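Local structure of putative histidine protein kinase (Rhodobacter sphaeroides, 3KYJ) at residues 63-76 and 115-129. The protein probably carries signals from chemoreceptors to the flagellar motors as a CheA-type histidine kinase, of which this chain is the N-terminal phosphotransfer (Hpt) domain. Numbering follows the deposited sequence.
Sequences LSVVESRAHLCEDL and DVEGTGSEALMDQLR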
# COMPACT_ATOMS: atom_id res chain seq x y z
N LEU A 63 -4.14 5.11 11.76
CA LEU A 63 -5.58 5.13 12.05
C LEU A 63 -6.04 3.69 12.19
O LEU A 63 -6.71 3.15 11.32
CB LEU A 63 -6.34 5.90 10.97
CG LEU A 63 -5.77 7.28 10.63
CD1 LEU A 63 -6.52 7.94 9.48
CD2 LEU A 63 -5.79 8.16 11.88
N SER A 64 -5.69 3.08 13.32
CA SER A 64 -5.86 1.64 13.51
C SER A 64 -7.33 1.18 13.50
O SER A 64 -7.60 0.06 13.06
CB SER A 64 -5.17 1.17 14.80
OG SER A 64 -3.75 1.37 14.78
N VAL A 65 -8.26 2.01 13.95
CA VAL A 65 -9.66 1.59 13.94
C VAL A 65 -10.12 1.58 12.48
O VAL A 65 -10.69 0.61 12.02
CB VAL A 65 -10.57 2.48 14.82
CG1 VAL A 65 -12.07 2.14 14.58
CG2 VAL A 65 -10.21 2.28 16.30
N VAL A 66 -9.85 2.65 11.74
CA VAL A 66 -10.19 2.66 10.30
C VAL A 66 -9.55 1.46 9.58
O VAL A 66 -10.22 0.72 8.84
CB VAL A 66 -9.78 3.98 9.59
CG1 VAL A 66 -10.02 3.87 8.10
CG2 VAL A 66 -10.53 5.18 10.11
N GLU A 67 -8.27 1.25 9.83
CA GLU A 67 -7.51 0.16 9.24
C GLU A 67 -8.19 -1.18 9.50
O GLU A 67 -8.30 -2.00 8.60
CB GLU A 67 -6.09 0.16 9.78
CG GLU A 67 -5.19 -0.89 9.16
CD GLU A 67 -3.82 -0.95 9.77
OE1 GLU A 67 -3.49 -0.10 10.61
OE2 GLU A 67 -3.07 -1.87 9.44
N SER A 68 -8.67 -1.40 10.72
CA SER A 68 -9.23 -2.71 11.07
C SER A 68 -10.52 -3.01 10.30
O SER A 68 -10.80 -4.18 10.02
CB SER A 68 -9.50 -2.78 12.59
OG SER A 68 -10.52 -1.89 13.02
N ARG A 69 -11.30 -1.99 9.96
CA ARG A 69 -12.52 -2.22 9.16
C ARG A 69 -12.13 -2.58 7.72
O ARG A 69 -12.68 -3.52 7.13
CB ARG A 69 -13.43 -1.00 9.15
CG ARG A 69 -14.39 -0.90 10.36
CD ARG A 69 -13.63 -0.80 11.67
NE ARG A 69 -14.54 -0.59 12.79
CZ ARG A 69 -14.27 -0.95 14.05
NH1 ARG A 69 -13.19 -1.66 14.36
NH2 ARG A 69 -15.16 -0.67 14.99
N ALA A 70 -11.19 -1.84 7.14
CA ALA A 70 -10.72 -2.14 5.80
C ALA A 70 -10.07 -3.52 5.76
O ALA A 70 -10.24 -4.28 4.79
CB ALA A 70 -9.75 -1.05 5.32
N HIS A 71 -9.35 -3.88 6.82
CA HIS A 71 -8.67 -5.16 6.85
C HIS A 71 -9.66 -6.31 6.80
O HIS A 71 -9.44 -7.29 6.09
CB HIS A 71 -7.73 -5.28 8.07
CG HIS A 71 -6.88 -6.50 8.03
ND1 HIS A 71 -6.96 -7.50 8.98
CD2 HIS A 71 -6.01 -6.95 7.09
CE1 HIS A 71 -6.13 -8.48 8.66
NE2 HIS A 71 -5.53 -8.16 7.52
N LEU A 72 -10.74 -6.23 7.57
CA LEU A 72 -11.69 -7.32 7.54
C LEU A 72 -12.39 -7.41 6.18
O LEU A 72 -12.66 -8.52 5.70
CB LEU A 72 -12.72 -7.22 8.66
CG LEU A 72 -12.28 -7.75 10.02
CD1 LEU A 72 -13.53 -8.11 10.82
CD2 LEU A 72 -11.36 -8.96 9.96
N CYS A 73 -12.66 -6.27 5.55
CA CYS A 73 -13.18 -6.29 4.18
C CYS A 73 -12.21 -7.04 3.27
O CYS A 73 -12.62 -7.88 2.46
CB CYS A 73 -13.40 -4.88 3.64
SG CYS A 73 -14.73 -3.97 4.41
N GLU A 74 -10.92 -6.75 3.40
CA GLU A 74 -9.90 -7.36 2.55
C GLU A 74 -9.85 -8.85 2.77
O GLU A 74 -9.70 -9.62 1.80
CB GLU A 74 -8.53 -6.72 2.83
CG GLU A 74 -7.44 -7.12 1.85
CD GLU A 74 -6.09 -6.61 2.28
OE1 GLU A 74 -5.76 -5.47 1.94
OE2 GLU A 74 -5.36 -7.35 2.97
N ASP A 75 -9.99 -9.29 4.02
CA ASP A 75 -10.02 -10.72 4.32
C ASP A 75 -11.17 -11.40 3.58
O ASP A 75 -10.99 -12.49 3.00
CB ASP A 75 -10.21 -10.97 5.81
CG ASP A 75 -8.95 -10.73 6.64
OD1 ASP A 75 -7.85 -10.49 6.08
OD2 ASP A 75 -9.09 -10.78 7.87
N LEU A 76 -12.35 -10.78 3.59
CA LEU A 76 -13.53 -11.40 2.96
C LEU A 76 -13.32 -11.47 1.44
O LEU A 76 -13.59 -12.51 0.80
CB LEU A 76 -14.79 -10.59 3.30
CG LEU A 76 -16.09 -11.10 2.68
CD1 LEU A 76 -16.33 -12.58 2.98
CD2 LEU A 76 -17.24 -10.24 3.19
N ASP A 115 -7.98 9.25 14.45
CA ASP A 115 -8.74 8.01 14.24
C ASP A 115 -10.17 8.21 14.72
O ASP A 115 -10.48 9.12 15.49
CB ASP A 115 -8.05 6.86 14.96
CG ASP A 115 -8.38 5.48 14.38
OD1 ASP A 115 -9.11 5.35 13.37
OD2 ASP A 115 -7.87 4.52 14.98
N VAL A 116 -11.06 7.35 14.24
CA VAL A 116 -12.47 7.43 14.60
C VAL A 116 -12.69 6.60 15.82
O VAL A 116 -11.87 5.73 16.15
CB VAL A 116 -13.38 6.82 13.51
CG1 VAL A 116 -13.30 7.62 12.26
CG2 VAL A 116 -13.00 5.37 13.24
N GLU A 117 -13.79 6.91 16.50
CA GLU A 117 -14.34 6.01 17.48
C GLU A 117 -15.08 4.89 16.78
O GLU A 117 -15.93 5.10 15.87
CB GLU A 117 -15.31 6.74 18.42
CG GLU A 117 -14.64 7.75 19.33
CD GLU A 117 -13.63 7.13 20.28
OE1 GLU A 117 -13.80 5.96 20.66
OE2 GLU A 117 -12.66 7.83 20.66
N GLY A 118 -14.74 3.70 17.24
CA GLY A 118 -15.21 2.47 16.63
C GLY A 118 -16.66 2.14 16.84
O GLY A 118 -17.17 1.28 16.14
N THR A 119 -17.33 2.80 17.78
CA THR A 119 -18.69 2.42 18.16
C THR A 119 -19.68 2.32 16.99
O THR A 119 -20.44 1.35 16.88
CB THR A 119 -19.26 3.44 19.12
OG1 THR A 119 -18.28 3.71 20.12
CG2 THR A 119 -20.54 2.90 19.74
N GLY A 120 -19.67 3.32 16.12
CA GLY A 120 -20.62 3.39 15.03
C GLY A 120 -20.49 2.25 14.02
O GLY A 120 -21.46 1.92 13.32
N SER A 121 -19.32 1.63 13.97
CA SER A 121 -19.05 0.58 12.98
C SER A 121 -18.92 -0.83 13.59
O SER A 121 -18.54 -1.78 12.92
CB SER A 121 -17.81 0.94 12.13
OG SER A 121 -16.67 1.15 12.95
N GLU A 122 -19.29 -0.98 14.86
CA GLU A 122 -19.25 -2.30 15.47
C GLU A 122 -20.21 -3.27 14.76
O GLU A 122 -19.91 -4.46 14.63
CB GLU A 122 -19.61 -2.24 16.97
CG GLU A 122 -18.50 -1.71 17.84
CD GLU A 122 -18.91 -1.57 19.31
OE1 GLU A 122 -19.79 -2.32 19.79
OE2 GLU A 122 -18.30 -0.73 19.97
N ALA A 123 -21.35 -2.78 14.30
CA ALA A 123 -22.30 -3.65 13.59
C ALA A 123 -21.70 -4.19 12.30
O ALA A 123 -21.83 -5.37 11.98
CB ALA A 123 -23.59 -2.90 13.30
N LEU A 124 -21.02 -3.32 11.56
CA LEU A 124 -20.36 -3.74 10.34
C LEU A 124 -19.35 -4.82 10.66
O LEU A 124 -19.23 -5.81 9.94
CB LEU A 124 -19.68 -2.56 9.67
CG LEU A 124 -18.72 -2.94 8.54
CD1 LEU A 124 -19.46 -3.61 7.37
CD2 LEU A 124 -17.95 -1.71 8.06
N MET A 125 -18.58 -4.62 11.74
CA MET A 125 -17.57 -5.60 12.08
C MET A 125 -18.23 -6.96 12.37
O MET A 125 -17.75 -7.99 11.94
CB MET A 125 -16.71 -5.12 13.26
CG MET A 125 -15.82 -3.89 12.93
SD MET A 125 -14.57 -4.28 11.70
CE MET A 125 -13.37 -5.14 12.73
N ASP A 126 -19.31 -6.95 13.13
CA ASP A 126 -20.00 -8.20 13.39
C ASP A 126 -20.46 -8.90 12.11
O ASP A 126 -20.34 -10.11 11.98
CB ASP A 126 -21.21 -7.98 14.30
CG ASP A 126 -20.85 -7.83 15.77
OD1 ASP A 126 -19.69 -8.13 16.17
OD2 ASP A 126 -21.75 -7.45 16.55
N GLN A 127 -20.96 -8.11 11.15
CA GLN A 127 -21.48 -8.68 9.89
C GLN A 127 -20.34 -9.28 9.08
O GLN A 127 -20.45 -10.35 8.52
CB GLN A 127 -22.19 -7.61 9.08
CG GLN A 127 -23.51 -7.15 9.67
CD GLN A 127 -24.15 -6.02 8.90
OE1 GLN A 127 -23.97 -5.91 7.69
NE2 GLN A 127 -24.90 -5.17 9.60
N LEU A 128 -19.23 -8.57 9.02
CA LEU A 128 -18.08 -9.10 8.32
C LEU A 128 -17.60 -10.39 8.98
O LEU A 128 -17.35 -11.38 8.30
CB LEU A 128 -16.95 -8.08 8.26
CG LEU A 128 -17.18 -6.89 7.33
CD1 LEU A 128 -16.26 -5.76 7.72
CD2 LEU A 128 -16.95 -7.24 5.84
N ARG A 129 -17.49 -10.40 10.32
CA ARG A 129 -16.97 -11.58 10.98
C ARG A 129 -17.90 -12.77 10.77
O ARG A 129 -17.44 -13.89 10.61
CB ARG A 129 -16.77 -11.33 12.49
CG ARG A 129 -15.66 -10.37 12.82
CD ARG A 129 -15.31 -10.43 14.34
NE ARG A 129 -14.54 -9.26 14.80
CZ ARG A 129 -13.27 -9.04 14.47
NH1 ARG A 129 -12.61 -9.88 13.68
NH2 ARG A 129 -12.66 -7.96 14.92
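Arg-69 reaches across from helix 64-82 to the turn that leads into helix 122-135, and its side chain can be followed atom by atom. From CB, CG is set beside the backbone N and anti to the carbonyl carbon, and a bend about the CB-CG bond (chi2 61°) turns the chain toward the other segment. CG and CD then both lie against the sulfur of Met-125, the CD to SD distance being 3.6 Å. NE donates to OG of Ser-121 at 2.8 Å, nearly in the guanidinium plane, and NH2 gives a weak bond to O of Gly-118. NH1 donates to OG of Ser-68, the preceding residue on the same helix, which itself donates to the carbonyl of Val-65. The planar group is sandwiched as well: Met-125 CG sits over the centre of one face, 3.5 Å from Arg-69 CZ, and Val-65 CG1 covers the opposite one. The bonds round its rim, that of NE lying close to the plane, and the covered faces together restrict its rotation.

At the start of helix 64-82, Asp-115 presents its carboxylate to the first turn. OD2 accepts from N of Val-65 (2.7 Å, 170°) and OD1 from N of Val-66 (3.2 Å), each through a syn lone pair. A negative group at a helix N-terminus probably interacts favourably with the helix dipole.

Further along, Met-125 CE meets Leu-72 CD1 at 3.5 Å; Leu-72 CD1 also lies over one face of the Arg-129 guanidinium, offset toward its rim. Leu-128 closes the far end, its CD1 near Leu-72 CB and its CD2 4.0 Å from Leu-76 CD2.

The two helix axes run nearly parallel, 21° apart and 10.0 Å at closest approach, so helix 122-135, the last of this chain's five, packs alongside helix 64-82 in this all-helical phosphotransfer fragment. Cys-73, Val-116 and Ser-121 also touch helix 89-112, whereas Val-66 and Glu-74 face helix 40-60, where Glu-74 hydrogen-bonds His-52, the predicted phosphorylation site.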